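PDB 6H5L: conserved hypothetical cytochrome protein from Kuenenia stuttgartiensis, which carries two covalently bound c-type hemes and probably transfers electrons within a large multiheme reductase complex of this anammox bacterium. Local coordinates for residues G172-G177 with Y214-V219; S179-Y184 with E207-T212; K50-P55 with F187-N192. All blocks are in the same frame, centred on the assembly; numbering follows the deposited sequence.

Interaction 1 (G172-G177 with Y214-V219). With HEC (heme c), chain K.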
loop_
_atom_site.group_PDB
_atom_site.type_symbol
_atom_site.label_atom_id
_atom_site.label_comp_id
_atom_site.label_asym_id
_atom_site.label_seq_id
_atom_site.Cartn_x
_atom_site.Cartn_y
_atom_site.Cartn_z
ATOM N N GLY B 172 4.753 -29.434 -10.499
ATOM C CA GLY B 172 5.860 -29.979 -11.250
ATOM C C GLY B 172 6.361 -31.323 -10.776
ATOM O O GLY B 172 7.332 -31.837 -11.347
ATOM N N LYS B 173 5.736 -31.912 -9.757
ATOM C CA LYS B 173 6.144 -33.223 -9.252
ATOM C C LYS B 173 5.290 -34.289 -9.933
ATOM O O LYS B 173 4.306 -34.793 -9.387
ATOM C CB LYS B 173 6.025 -33.279 -7.732
ATOM C CG LYS B 173 6.911 -32.280 -7.006
ATOM C CD LYS B 173 7.282 -32.760 -5.607
ATOM C CE LYS B 173 8.246 -33.937 -5.660
ATOM N NZ LYS B 173 8.870 -34.201 -4.332
ATOM N N PHE B 174 5.682 -34.629 -11.158
ATOM C CA PHE B 174 5.020 -35.692 -11.895
ATOM C C PHE B 174 5.449 -37.049 -11.350
ATOM O O PHE B 174 6.585 -37.233 -10.903
ATOM C CB PHE B 174 5.343 -35.595 -13.385
ATOM C CG PHE B 174 5.001 -34.264 -13.993
ATOM C CD1 PHE B 174 3.723 -34.005 -14.458
ATOM C CD2 PHE B 174 5.958 -33.269 -14.095
ATOM C CE1 PHE B 174 3.406 -32.780 -15.018
ATOM C CE2 PHE B 174 5.649 -32.042 -14.654
ATOM C CZ PHE B 174 4.372 -31.796 -15.115
ATOM N N LYS B 175 4.519 -38.006 -11.386
ATOM C CA LYS B 175 4.770 -39.306 -10.774
ATOM C C LYS B 175 5.834 -40.088 -11.535
ATOM O O LYS B 175 6.643 -40.799 -10.926
ATOM C CB LYS B 175 3.469 -40.103 -10.688
ATOM C CG LYS B 175 2.462 -39.535 -9.703
ATOM C CD LYS B 175 1.402 -40.560 -9.341
ATOM C CE LYS B 175 0.442 -40.010 -8.301
ATOM N NZ LYS B 175 -0.489 -41.061 -7.808
ATOM N N GLY B 176 5.855 -39.970 -12.860
ATOM C CA GLY B 176 6.840 -40.651 -13.671
ATOM C C GLY B 176 8.143 -39.913 -13.875
ATOM O O GLY B 176 9.062 -40.458 -14.496
ATOM N N GLY B 177 8.257 -38.691 -13.367
ATOM C CA GLY B 177 9.443 -37.873 -13.560
ATOM C C GLY B 177 9.058 -36.534 -14.159
ATOM O O GLY B 177 8.114 -36.426 -14.944
ATOM N N TYR B 214 3.385 -27.334 -23.545
ATOM C CA TYR B 214 2.310 -26.600 -22.885
ATOM C C TYR B 214 2.060 -27.124 -21.477
ATOM O O TYR B 214 1.733 -26.349 -20.570
ATOM C CB TYR B 214 1.024 -26.668 -23.707
ATOM C CG TYR B 214 -0.145 -26.019 -23.003
ATOM C CD1 TYR B 214 -0.234 -24.637 -22.896
ATOM C CD2 TYR B 214 -1.151 -26.788 -22.431
ATOM C CE1 TYR B 214 -1.297 -24.038 -22.244
ATOM C CE2 TYR B 214 -2.217 -26.199 -21.780
ATOM C CZ TYR B 214 -2.286 -24.824 -21.691
ATOM O OH TYR B 214 -3.348 -24.237 -21.042
ATOM N N VAL B 215 2.190 -28.437 -21.277
ATOM C CA VAL B 215 2.015 -29.000 -19.941
ATOM C C VAL B 215 3.083 -28.466 -18.995
ATOM O O VAL B 215 2.793 -28.103 -17.848
ATOM C CB VAL B 215 2.025 -30.539 -20.000
ATOM C CG1 VAL B 215 2.070 -31.124 -18.596
ATOM C CG2 VAL B 215 0.804 -31.049 -20.746
ATOM N N MET B 216 4.334 -28.404 -19.459
ATOM C CA MET B 216 5.390 -27.799 -18.656
ATOM C C MET B 216 5.126 -26.318 -18.409
ATOM O O MET B 216 5.535 -25.779 -17.375
ATOM C CB MET B 216 6.745 -27.988 -19.339
ATOM C CG MET B 216 7.099 -29.438 -19.638
ATOM S SD MET B 216 7.269 -30.451 -18.157
ATOM C CE MET B 216 9.040 -30.708 -18.131
ATOM N N SER B 217 4.448 -25.650 -19.347
ATOM C CA SER B 217 4.115 -24.240 -19.167
ATOM C C SER B 217 3.180 -24.027 -17.984
ATOM O O SER B 217 3.211 -22.965 -17.352
ATOM C CB SER B 217 3.488 -23.685 -20.446
ATOM O OG SER B 217 2.636 -22.587 -20.163
ATOM N N LEU B 218 2.344 -25.017 -17.670
ATOM C CA LEU B 218 1.401 -24.898 -16.564
ATOM C C LEU B 218 2.067 -25.028 -15.200
ATOM O O LEU B 218 1.444 -24.686 -14.189
ATOM C CB LEU B 218 0.295 -25.947 -16.705
ATOM C CG LEU B 218 -0.564 -25.816 -17.966
ATOM C CD1 LEU B 218 -1.605 -26.924 -18.033
ATOM C CD2 LEU B 218 -1.227 -24.448 -18.021
ATOM N N VAL B 219 3.309 -25.516 -15.145
ATOM C CA VAL B 219 4.039 -25.560 -13.884
ATOM C C VAL B 219 4.376 -24.140 -13.434
ATOM O O VAL B 219 4.432 -23.196 -14.231
ATOM C CB VAL B 219 5.306 -26.420 -14.028
ATOM C CG1 VAL B 219 5.939 -26.711 -12.673
ATOM C CG2 VAL B 219 4.987 -27.717 -14.753
HETATM FE FE HEC K . -4.232 -37.083 -17.760
HETATM C CHA HEC K . -2.068 -38.424 -15.456
HETATM C CHB HEC K . -1.723 -35.027 -18.896
HETATM C CHC HEC K . -6.266 -35.989 -20.301
HETATM C CHD HEC K . -6.917 -38.528 -16.210
HETATM N NA HEC K . -2.236 -36.821 -17.303
HETATM C C1A HEC K . -1.580 -37.396 -16.233
HETATM C C2A HEC K . -0.297 -36.734 -16.083
HETATM C C3A HEC K . -0.205 -35.793 -17.031
HETATM C C4A HEC K . -1.422 -35.830 -17.819
HETATM C CMA HEC K . 0.984 -34.833 -17.262
HETATM C CAA HEC K . 0.764 -37.060 -15.005
HETATM C CBA HEC K . 1.910 -37.864 -15.615
HETATM C CGA HEC K . 2.911 -38.207 -14.541
HETATM O O1A HEC K . 2.627 -37.933 -13.346
HETATM O O2A HEC K . 3.990 -38.758 -14.876
HETATM N NB HEC K . -4.060 -35.691 -19.272
HETATM C C1B HEC K . -2.877 -35.088 -19.650
HETATM C C2B HEC K . -3.052 -34.544 -20.981
HETATM C C3B HEC K . -4.309 -34.804 -21.374
HETATM C C4B HEC K . -4.965 -35.533 -20.305
HETATM C CMB HEC K . -1.956 -33.775 -21.754
HETATM C CAB HEC K . -4.985 -34.416 -22.711
HETATM C CBB HEC K . -4.284 -35.045 -23.935
HETATM N NC HEC K . -6.230 -37.194 -18.158
HETATM C C1C HEC K . -6.855 -36.742 -19.306
HETATM C C2C HEC K . -8.188 -37.310 -19.345
HETATM C C3C HEC K . -8.409 -37.896 -18.159
HETATM C C4C HEC K . -7.153 -37.913 -17.424
HETATM C CMC HEC K . -9.269 -36.906 -20.377
HETATM C CAC HEC K . -9.724 -38.574 -17.700
HETATM C CBC HEC K . -10.016 -39.826 -18.554
HETATM N ND HEC K . -4.458 -38.281 -16.072
HETATM C C1D HEC K . -5.681 -38.799 -15.650
HETATM C C2D HEC K . -5.442 -39.670 -14.520
HETATM C C3D HEC K . -3.925 -39.638 -14.283
HETATM C C4D HEC K . -3.399 -38.749 -15.295
HETATM C CMD HEC K . -6.495 -40.466 -13.722
HETATM C CAD HEC K . -3.125 -40.392 -13.198
HETATM C CBD HEC K . -3.174 -39.612 -11.887
HETATM C CGD HEC K . -2.521 -40.407 -10.787
HETATM O O1D HEC K . -1.866 -41.439 -11.091
HETATM O O2D HEC K . -2.657 -40.010 -9.600
#
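F174 points its ring from the loop toward the C-terminal part of helix 205-217 and the residue V219 that follows, with V215, M216 and V219 gathered round the far end of the ring. Its CG lies anti to the carbonyl carbon (chi1 -56°), continuing from a CB that already points toward the helix. All three partners meet it obliquely: CE1 lies 4.2 Å from V215 CG1, and CZ 4.1 Å from V219 CG2. On the CE2 side the bent M216 chain brings SD to 5.1 Å from the F174 ring centroid, a slanting Met-aromatic contact. The heme methyl CMA closes in near CE1 of F174, and V183 of helix 180-189 also touches this phenylalanine. Further back, G172 CA meets V219 CG1 at 3.6 Å; a side chain at G172 would run into that methyl, and the positive phi there also calls for glycine. At the root of the phenylalanine, away from the helix, the next two amides face the heme. K175 N donates to heme O1A at 2.7 Å and G176 N to O2A at 3.0 Å. The chemistry is thus split: a greasy plug against the helix, and N-H groups that would partly offset the propionate's negative charge.

Interaction 2 (S179-Y184 with E207-T212). With HEC (heme c), chain K.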
loop_
_atom_site.group_PDB
_atom_site.type_symbol
_atom_site.label_atom_id
_atom_site.label_comp_id
_atom_site.label_asym_id
_atom_site.label_seq_id
_atom_site.Cartn_x
_atom_site.Cartn_y
_atom_site.Cartn_z
ATOM N N SER B 179 10.947 -34.606 -16.106
ATOM C CA SER B 179 11.710 -34.252 -17.291
ATOM C C SER B 179 10.781 -34.067 -18.490
ATOM O O SER B 179 9.714 -34.685 -18.558
ATOM C CB SER B 179 12.740 -35.334 -17.600
ATOM O OG SER B 179 13.316 -35.158 -18.885
ATOM N N PRO B 180 11.158 -33.212 -19.444
ATOM C CA PRO B 180 10.379 -33.131 -20.690
ATOM C C PRO B 180 10.323 -34.452 -21.438
ATOM O O PRO B 180 9.310 -34.750 -22.082
ATOM C CB PRO B 180 11.112 -32.048 -21.495
ATOM C CG PRO B 180 11.835 -31.234 -20.471
ATOM C CD PRO B 180 12.224 -32.196 -19.386
ATOM N N THR B 181 11.388 -35.258 -21.366
ATOM C CA THR B 181 11.346 -36.599 -21.943
ATOM C C THR B 181 10.387 -37.496 -21.170
ATOM O O THR B 181 9.676 -38.315 -21.765
ATOM C CB THR B 181 12.751 -37.207 -21.965
ATOM O OG1 THR B 181 13.623 -36.377 -22.743
ATOM C CG2 THR B 181 12.724 -38.611 -22.560
ATOM N N ASP B 182 10.349 -37.349 -19.843
ATOM C CA ASP B 182 9.456 -38.164 -19.024
ATOM C C ASP B 182 7.996 -37.876 -19.352
ATOM O O ASP B 182 7.193 -38.800 -19.527
ATOM C CB ASP B 182 9.735 -37.913 -17.541
ATOM C CG ASP B 182 11.114 -38.378 -17.121
ATOM O OD1 ASP B 182 11.759 -39.111 -17.900
ATOM O OD2 ASP B 182 11.556 -38.004 -16.014
ATOM N N VAL B 183 7.635 -36.595 -19.443
ATOM C CA VAL B 183 6.253 -36.233 -19.744
ATOM C C VAL B 183 5.889 -36.652 -21.163
ATOM O O VAL B 183 4.772 -37.117 -21.420
ATOM C CB VAL B 183 6.035 -34.727 -19.514
ATOM C CG1 VAL B 183 4.639 -34.314 -19.955
ATOM C CG2 VAL B 183 6.252 -34.382 -18.050
ATOM N N TYR B 184 6.822 -36.498 -22.106
ATOM C CA TYR B 184 6.581 -36.973 -23.464
ATOM C C TYR B 184 6.376 -38.483 -23.488
ATOM O O TYR B 184 5.564 -38.994 -24.269
ATOM C CB TYR B 184 7.744 -36.574 -24.375
ATOM C CG TYR B 184 7.716 -37.234 -25.739
ATOM C CD1 TYR B 184 6.966 -36.696 -26.777
ATOM C CD2 TYR B 184 8.445 -38.391 -25.987
ATOM C CE1 TYR B 184 6.939 -37.295 -28.024
ATOM C CE2 TYR B 184 8.422 -38.997 -27.229
ATOM C CZ TYR B 184 7.669 -38.445 -28.243
ATOM O OH TYR B 184 7.643 -39.042 -29.482
ATOM N N GLU B 207 3.489 -33.422 -32.322
ATOM C CA GLU B 207 2.354 -32.857 -31.600
ATOM C C GLU B 207 2.413 -33.173 -30.111
ATOM O O GLU B 207 1.938 -32.377 -29.293
ATOM C CB GLU B 207 1.042 -33.362 -32.201
ATOM C CG GLU B 207 0.795 -32.885 -33.621
ATOM C CD GLU B 207 -0.485 -33.440 -34.208
ATOM O OE1 GLU B 207 -1.535 -32.773 -34.092
ATOM O OE2 GLU B 207 -0.441 -34.551 -34.777
ATOM N N ARG B 208 2.987 -34.317 -29.737
ATOM C CA ARG B 208 3.139 -34.635 -28.324
ATOM C C ARG B 208 4.275 -33.856 -27.674
ATOM O O ARG B 208 4.265 -33.679 -26.451
ATOM C CB ARG B 208 3.352 -36.139 -28.139
ATOM C CG ARG B 208 2.131 -36.968 -28.515
ATOM C CD ARG B 208 2.284 -38.424 -28.105
ATOM N NE ARG B 208 3.476 -39.031 -28.687
ATOM C CZ ARG B 208 3.538 -39.522 -29.921
ATOM N NH1 ARG B 208 2.473 -39.477 -30.710
ATOM N NH2 ARG B 208 4.666 -40.055 -30.365
ATOM N N TRP B 209 5.249 -33.387 -28.457
ATOM C CA TRP B 209 6.213 -32.432 -27.922
ATOM C C TRP B 209 5.577 -31.059 -27.752
ATOM O O TRP B 209 5.862 -30.356 -26.775
ATOM C CB TRP B 209 7.446 -32.348 -28.822
ATOM C CG TRP B 209 8.360 -33.534 -28.711
ATOM C CD1 TRP B 209 8.597 -34.478 -29.667
ATOM C CD2 TRP B 209 9.156 -33.903 -27.576
ATOM N NE1 TRP B 209 9.491 -35.411 -29.200
ATOM C CE2 TRP B 209 9.849 -35.082 -27.920
ATOM C CE3 TRP B 209 9.349 -33.353 -26.306
ATOM C CZ2 TRP B 209 10.720 -35.719 -27.039
ATOM C CZ3 TRP B 209 10.215 -33.987 -25.432
ATOM C CH2 TRP B 209 10.889 -35.158 -25.802
ATOM N N TYR B 210 4.724 -30.654 -28.698
ATOM C CA TYR B 210 3.924 -29.445 -28.510
ATOM C C TYR B 210 3.106 -29.542 -27.230
ATOM O O TYR B 210 3.094 -28.616 -26.409
ATOM C CB TYR B 210 2.986 -29.221 -29.701
ATOM C CG TYR B 210 3.628 -29.155 -31.072
ATOM C CD1 TYR B 210 4.979 -28.869 -31.229
ATOM C CD2 TYR B 210 2.866 -29.367 -32.215
ATOM C CE1 TYR B 210 5.552 -28.809 -32.489
ATOM C CE2 TYR B 210 3.429 -29.308 -33.473
ATOM C CZ TYR B 210 4.772 -29.028 -33.605
ATOM O OH TYR B 210 5.336 -28.969 -34.859
ATOM N N LEU B 211 2.407 -30.666 -27.054
ATOM C CA LEU B 211 1.591 -30.867 -25.862
ATOM C C LEU B 211 2.448 -30.885 -24.604
ATOM O O LEU B 211 2.069 -30.310 -23.577
ATOM C CB LEU B 211 0.804 -32.169 -25.994
ATOM C CG LEU B 211 -0.127 -32.580 -24.856
ATOM C CD1 LEU B 211 -1.257 -31.576 -24.697
ATOM C CD2 LEU B 211 -0.674 -33.974 -25.117
ATOM N N THR B 212 3.606 -31.547 -24.662
ATOM C CA THR B 212 4.511 -31.560 -23.517
ATOM C C THR B 212 4.940 -30.148 -23.140
ATOM O O THR B 212 4.963 -29.794 -21.956
ATOM C CB THR B 212 5.735 -32.424 -23.822
ATOM O OG1 THR B 212 5.337 -33.794 -23.954
ATOM C CG2 THR B 212 6.767 -32.304 -22.718
HETATM FE FE HEC K . -4.232 -37.083 -17.760
HETATM C CHA HEC K . -2.068 -38.424 -15.456
HETATM C CHB HEC K . -1.723 -35.027 -18.896
HETATM C CHC HEC K . -6.266 -35.989 -20.301
HETATM C CHD HEC K . -6.917 -38.528 -16.210
HETATM N NA HEC K . -2.236 -36.821 -17.303
HETATM C C1A HEC K . -1.580 -37.396 -16.233
HETATM C C2A HEC K . -0.297 -36.734 -16.083
HETATM C C3A HEC K . -0.205 -35.793 -17.031
HETATM C C4A HEC K . -1.422 -35.830 -17.819
HETATM C CMA HEC K . 0.984 -34.833 -17.262
HETATM C CAA HEC K . 0.764 -37.060 -15.005
HETATM C CBA HEC K . 1.910 -37.864 -15.615
HETATM C CGA HEC K . 2.911 -38.207 -14.541
HETATM O O1A HEC K . 2.627 -37.933 -13.346
HETATM O O2A HEC K . 3.990 -38.758 -14.876
HETATM N NB HEC K . -4.060 -35.691 -19.272
HETATM C C1B HEC K . -2.877 -35.088 -19.650
HETATM C C2B HEC K . -3.052 -34.544 -20.981
HETATM C C3B HEC K . -4.309 -34.804 -21.374
HETATM C C4B HEC K . -4.965 -35.533 -20.305
HETATM C CMB HEC K . -1.956 -33.775 -21.754
HETATM C CAB HEC K . -4.985 -34.416 -22.711
HETATM C CBB HEC K . -4.284 -35.045 -23.935
HETATM N NC HEC K . -6.230 -37.194 -18.158
HETATM C C1C HEC K . -6.855 -36.742 -19.306
HETATM C C2C HEC K . -8.188 -37.310 -19.345
HETATM C C3C HEC K . -8.409 -37.896 -18.159
HETATM C C4C HEC K . -7.153 -37.913 -17.424
HETATM C CMC HEC K . -9.269 -36.906 -20.377
HETATM C CAC HEC K . -9.724 -38.574 -17.700
HETATM C CBC HEC K . -10.016 -39.826 -18.554
HETATM N ND HEC K . -4.458 -38.281 -16.072
HETATM C C1D HEC K . -5.681 -38.799 -15.650
HETATM C C2D HEC K . -5.442 -39.670 -14.520
HETATM C C3D HEC K . -3.925 -39.638 -14.283
HETATM C C4D HEC K . -3.399 -38.749 -15.295
HETATM C CMD HEC K . -6.495 -40.466 -13.722
HETATM C CAD HEC K . -3.125 -40.392 -13.198
HETATM C CBD HEC K . -3.174 -39.612 -11.887
HETATM C CGD HEC K . -2.521 -40.407 -10.787
HETATM O O1D HEC K . -1.866 -41.439 -11.091
HETATM O O2D HEC K . -2.657 -40.010 -9.600
#
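Y184 carries CG anti to its backbone N (chi1 169°), while W209 carries CG anti to its carbonyl carbon; these torsions place the two CG atoms, and the second torsions turn the rings nearly parallel. The side chains run at about a right angle to each other, yet the planes are only 4° apart. It is an offset stack, with the Y184 ring centroid 4.0 Å from that of the W209 five-membered ring. Y184 CE1 lies 3.4 Å from W209 NE1, and Y184 CB sits over the six-membered ring as a CH-pi contact, 3.8 Å from its centroid. At the edge of the tyrosine, near its plane, is T212 OG1, which donates to R208 O at 2.7 Å; this bond helps fix the threonine's rotation, and the same carbonyl accepts the helical bond from T212 N. T212 CG2 packs against V183 CG1 at 4.0 Å. R208 NH2 also reaches Y184 OH, though its position is less sure; its stronger partner is D205, by a salt bridge. S179, the N-cap, and D182 form a capping box, its S179 N to D182 OD2 bond weak. The contact packs helix 180-189 of the cytochrome c region against the C-terminal helix 205-217 beside the heme, segments 180-184 and 207-212 passing 9.5 Å apart at 119°. L211 points CD2 at heme methyl CMB, and helix 122-135 packs on helix 205-217 through E207, Y210 and L211.

Interaction 3 (K50-P55 with F187-N192). With HEC (heme c), chain L.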
loop_
_atom_site.group_PDB
_atom_site.type_symbol
_atom_site.label_atom_id
_atom_site.label_comp_id
_atom_site.label_asym_id
_atom_site.label_seq_id
_atom_site.Cartn_x
_atom_site.Cartn_y
_atom_site.Cartn_z
ATOM N N LYS B 50 2.092 -48.174 -14.337
ATOM C CA LYS B 50 1.786 -46.849 -14.869
ATOM C C LYS B 50 2.913 -46.317 -15.744
ATOM O O LYS B 50 2.658 -45.635 -16.744
ATOM C CB LYS B 50 1.502 -45.867 -13.730
ATOM C CG LYS B 50 0.210 -46.092 -12.979
ATOM C CD LYS B 50 -0.030 -44.947 -12.004
ATOM C CE LYS B 50 -1.251 -45.173 -11.129
ATOM N NZ LYS B 50 -1.429 -44.056 -10.159
ATOM N N PHE B 51 4.161 -46.605 -15.381
ATOM C CA PHE B 51 5.323 -45.896 -15.912
ATOM C C PHE B 51 6.225 -46.880 -16.649
ATOM O O PHE B 51 6.928 -47.684 -16.027
ATOM C CB PHE B 51 6.048 -45.183 -14.780
ATOM C CG PHE B 51 5.117 -44.480 -13.835
ATOM C CD1 PHE B 51 4.329 -43.433 -14.279
ATOM C CD2 PHE B 51 5.008 -44.883 -12.514
ATOM C CE1 PHE B 51 3.461 -42.785 -13.420
ATOM C CE2 PHE B 51 4.143 -44.239 -11.650
ATOM C CZ PHE B 51 3.369 -43.192 -12.104
ATOM N N ARG B 52 6.189 -46.814 -17.977
ATOM C CA ARG B 52 6.913 -47.724 -18.847
ATOM C C ARG B 52 7.594 -46.938 -19.958
ATOM O O ARG B 52 7.376 -45.735 -20.136
ATOM C CB ARG B 52 5.975 -48.773 -19.464
ATOM C CG ARG B 52 5.326 -49.722 -18.471
ATOM C CD ARG B 52 4.008 -50.265 -19.010
ATOM N NE ARG B 52 2.931 -49.297 -18.828
ATOM C CZ ARG B 52 2.496 -48.466 -19.769
ATOM N NH1 ARG B 52 3.031 -48.489 -20.981
ATOM N NH2 ARG B 52 1.519 -47.614 -19.496
ATOM N N THR B 53 8.437 -47.645 -20.704
ATOM C CA THR B 53 8.901 -47.200 -22.010
ATOM C C THR B 53 8.239 -47.988 -23.132
ATOM O O THR B 53 8.621 -47.838 -24.298
ATOM C CB THR B 53 10.425 -47.316 -22.102
ATOM O OG1 THR B 53 10.823 -48.649 -21.762
ATOM C CG2 THR B 53 11.086 -46.340 -21.144
ATOM N N THR B 54 7.254 -48.818 -22.803
ATOM C CA THR B 54 6.537 -49.684 -23.724
ATOM C C THR B 54 5.149 -49.124 -24.020
ATOM O O THR B 54 4.604 -48.345 -23.232
ATOM C CB THR B 54 6.419 -51.092 -23.128
ATOM O OG1 THR B 54 5.629 -51.041 -21.938
ATOM C CG2 THR B 54 7.798 -51.640 -22.791
ATOM N N PRO B 55 4.550 -49.493 -25.152
ATOM C CA PRO B 55 3.230 -48.954 -25.506
ATOM C C PRO B 55 2.145 -49.374 -24.520
ATOM O O PRO B 55 2.352 -50.181 -23.612
ATOM C CB PRO B 55 2.971 -49.541 -26.898
ATOM C CG PRO B 55 4.322 -49.838 -27.442
ATOM C CD PRO B 55 5.132 -50.273 -26.257
ATOM N N PHE B 187 2.726 -39.437 -22.519
ATOM C CA PHE B 187 1.766 -39.229 -23.596
ATOM C C PHE B 187 1.961 -40.220 -24.734
ATOM O O PHE B 187 1.015 -40.469 -25.491
ATOM C CB PHE B 187 1.869 -37.799 -24.134
ATOM C CG PHE B 187 1.673 -36.733 -23.087
ATOM C CD1 PHE B 187 0.997 -37.006 -21.908
ATOM C CD2 PHE B 187 2.163 -35.454 -23.289
ATOM C CE1 PHE B 187 0.822 -36.026 -20.950
ATOM C CE2 PHE B 187 1.987 -34.470 -22.337
ATOM C CZ PHE B 187 1.317 -34.756 -21.165
ATOM N N THR B 188 3.158 -40.789 -24.869
ATOM C CA THR B 188 3.443 -41.750 -25.925
ATOM C C THR B 188 3.167 -43.188 -25.505
ATOM O O THR B 188 2.939 -44.042 -26.369
ATOM C CB THR B 188 4.906 -41.612 -26.369
ATOM O OG1 THR B 188 5.217 -40.226 -26.555
ATOM C CG2 THR B 188 5.149 -42.349 -27.681
ATOM N N THR B 189 3.154 -43.472 -24.204
ATOM C CA THR B 189 2.955 -44.829 -23.712
ATOM C C THR B 189 1.617 -45.053 -23.032
ATOM O O THR B 189 1.105 -46.173 -23.065
ATOM C CB THR B 189 4.066 -45.207 -22.725
ATOM O OG1 THR B 189 4.054 -44.293 -21.621
ATOM C CG2 THR B 189 5.420 -45.157 -23.405
ATOM N N GLY B 190 1.040 -44.029 -22.419
ATOM C CA GLY B 190 -0.155 -44.209 -21.626
ATOM C C GLY B 190 0.148 -44.847 -20.282
ATOM O O GLY B 190 1.169 -45.501 -20.080
ATOM N N LEU B 191 -0.767 -44.633 -19.342
ATOM C CA LEU B 191 -0.622 -45.122 -17.971
ATOM C C LEU B 191 -1.551 -46.319 -17.796
ATOM O O LEU B 191 -2.760 -46.160 -17.609
ATOM C CB LEU B 191 -0.919 -44.013 -16.967
ATOM C CG LEU B 191 0.216 -43.020 -16.683
ATOM C CD1 LEU B 191 0.511 -42.130 -17.884
ATOM C CD2 LEU B 191 -0.098 -42.180 -15.455
ATOM N N ASN B 192 -0.977 -47.520 -17.867
ATOM C CA ASN B 192 -1.754 -48.750 -17.755
ATOM C C ASN B 192 -2.440 -48.841 -16.398
ATOM O O ASN B 192 -1.814 -48.633 -15.354
ATOM C CB ASN B 192 -0.847 -49.962 -17.968
ATOM C CG ASN B 192 -0.374 -50.098 -19.403
ATOM O OD1 ASN B 192 -0.620 -49.228 -20.240
ATOM N ND2 ASN B 192 0.319 -51.191 -19.692
HETATM FE FE HEC L . 6.124 -49.179 -3.925
HETATM C CHA HEC L . 4.211 -48.027 -6.524
HETATM C CHB HEC L . 8.053 -50.955 -6.171
HETATM C CHC HEC L . 8.038 -50.414 -1.338
HETATM C CHD HEC L . 4.151 -47.520 -1.644
HETATM N NA HEC L . 6.135 -49.443 -5.964
HETATM C C1A HEC L . 5.247 -48.874 -6.850
HETATM C C2A HEC L . 5.578 -49.299 -8.196
HETATM C C3A HEC L . 6.648 -50.122 -8.099
HETATM C C4A HEC L . 7.012 -50.217 -6.695
HETATM C CMA HEC L . 7.428 -50.873 -9.203
HETATM C CAA HEC L . 4.720 -48.810 -9.400
HETATM C CBA HEC L . 5.265 -48.970 -10.818
HETATM C CGA HEC L . 4.229 -48.479 -11.799
HETATM O O1A HEC L . 3.028 -48.417 -11.427
HETATM O O2A HEC L . 4.604 -48.152 -12.954
HETATM N NB HEC L . 7.731 -50.458 -3.781
HETATM C C1B HEC L . 8.392 -51.057 -4.837
HETATM C C2B HEC L . 9.511 -51.804 -4.293
HETATM C C3B HEC L . 9.502 -51.659 -2.963
HETATM C C4B HEC L . 8.385 -50.807 -2.614
HETATM C CMB HEC L . 10.513 -52.637 -5.122
HETATM C CAB HEC L . 10.497 -52.265 -1.945
HETATM C CBB HEC L . 11.888 -51.607 -2.080
HETATM N NC HEC L . 6.099 -49.006 -1.878
HETATM C C1C HEC L . 6.986 -49.592 -0.996
HETATM C C2C HEC L . 6.706 -49.080 0.330
HETATM C C3C HEC L . 5.555 -48.397 0.260
HETATM C C4C HEC L . 5.200 -48.260 -1.140
HETATM C CMC HEC L . 7.357 -49.627 1.621
HETATM C CAC HEC L . 4.805 -47.727 1.435
HETATM C CBC HEC L . 5.648 -46.570 2.015
HETATM N ND HEC L . 4.442 -47.964 -4.060
HETATM C C1D HEC L . 3.797 -47.382 -2.971
HETATM C C2D HEC L . 2.684 -46.599 -3.460
HETATM C C3D HEC L . 2.708 -46.762 -4.986
HETATM C C4D HEC L . 3.831 -47.623 -5.264
HETATM C CMD HEC L . 1.685 -45.777 -2.620
HETATM C CAD HEC L . 1.746 -46.146 -6.022
HETATM C CBD HEC L . 2.153 -44.704 -6.297
HETATM C CGD HEC L . 1.185 -44.083 -7.267
HETATM O O1D HEC L . 0.981 -44.656 -8.369
HETATM O O2D HEC L . 0.623 -43.005 -6.941
HETATM O O HOH W 1 4.353 -44.468 -18.652
#
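R52 lays its guanidinium over the side-chain amide of N192, the planes stacked 16° apart, though a clash of R52 NH2 with G190 O makes its exact placing doubtful. Each has a polar partner outside: R52 NE donates to Y49 O, and N192 OD1 accepts from G57 N. A water joins the backbone of K50 and R52 to the hydroxyl of T189, donating to K50 O at 2.8 Å. K50 O also receives a CA-H...O contact from L191 CA at 3.5 Å. The apolar share is small, F51 CE1 against L191 CD2 at 4.1 Å. Toward the heme of the 6-94 region, F51 N donates to O2A at 2.9 Å and K50 N to O1A of the same propionate. The extended K50 chain carries NZ to 3.1 Å from O1D of this heme, and NZ also bonds a propionate of the other. An alanine here would probably cost those two propionates one of their two shared lysines, leaving K175. Together the two ammonium groups would partly offset the propionates' negative charge where the cytochrome regions join.

Interactions 1 and 2 share helix 205-217, with centres 9 Å apart, and M216 CE reaches P180 N at 3.5 Å. Interaction 3 continues helix 180-189 beyond interaction 2, where R208 NE lies 3.0 Å from T188 OG1; F187 packs on L211 and, through CZ, on V215 CG2 at 3.8 Å. The ends of interactions 1 and 3 meet between the two hemes. K175 CB lies 3.4 Å from F51 CZ, and K175 NZ is 3.9 Å from K50 NZ, a like-charged pair in which both lysines bond propionates of both hemes. The iron FE of HEC (chain K) lies 21.1 Å from the iron FE of HEC (chain L). The cluster joins their facing propionates, consistent with a role in holding the hemes for electron transfer.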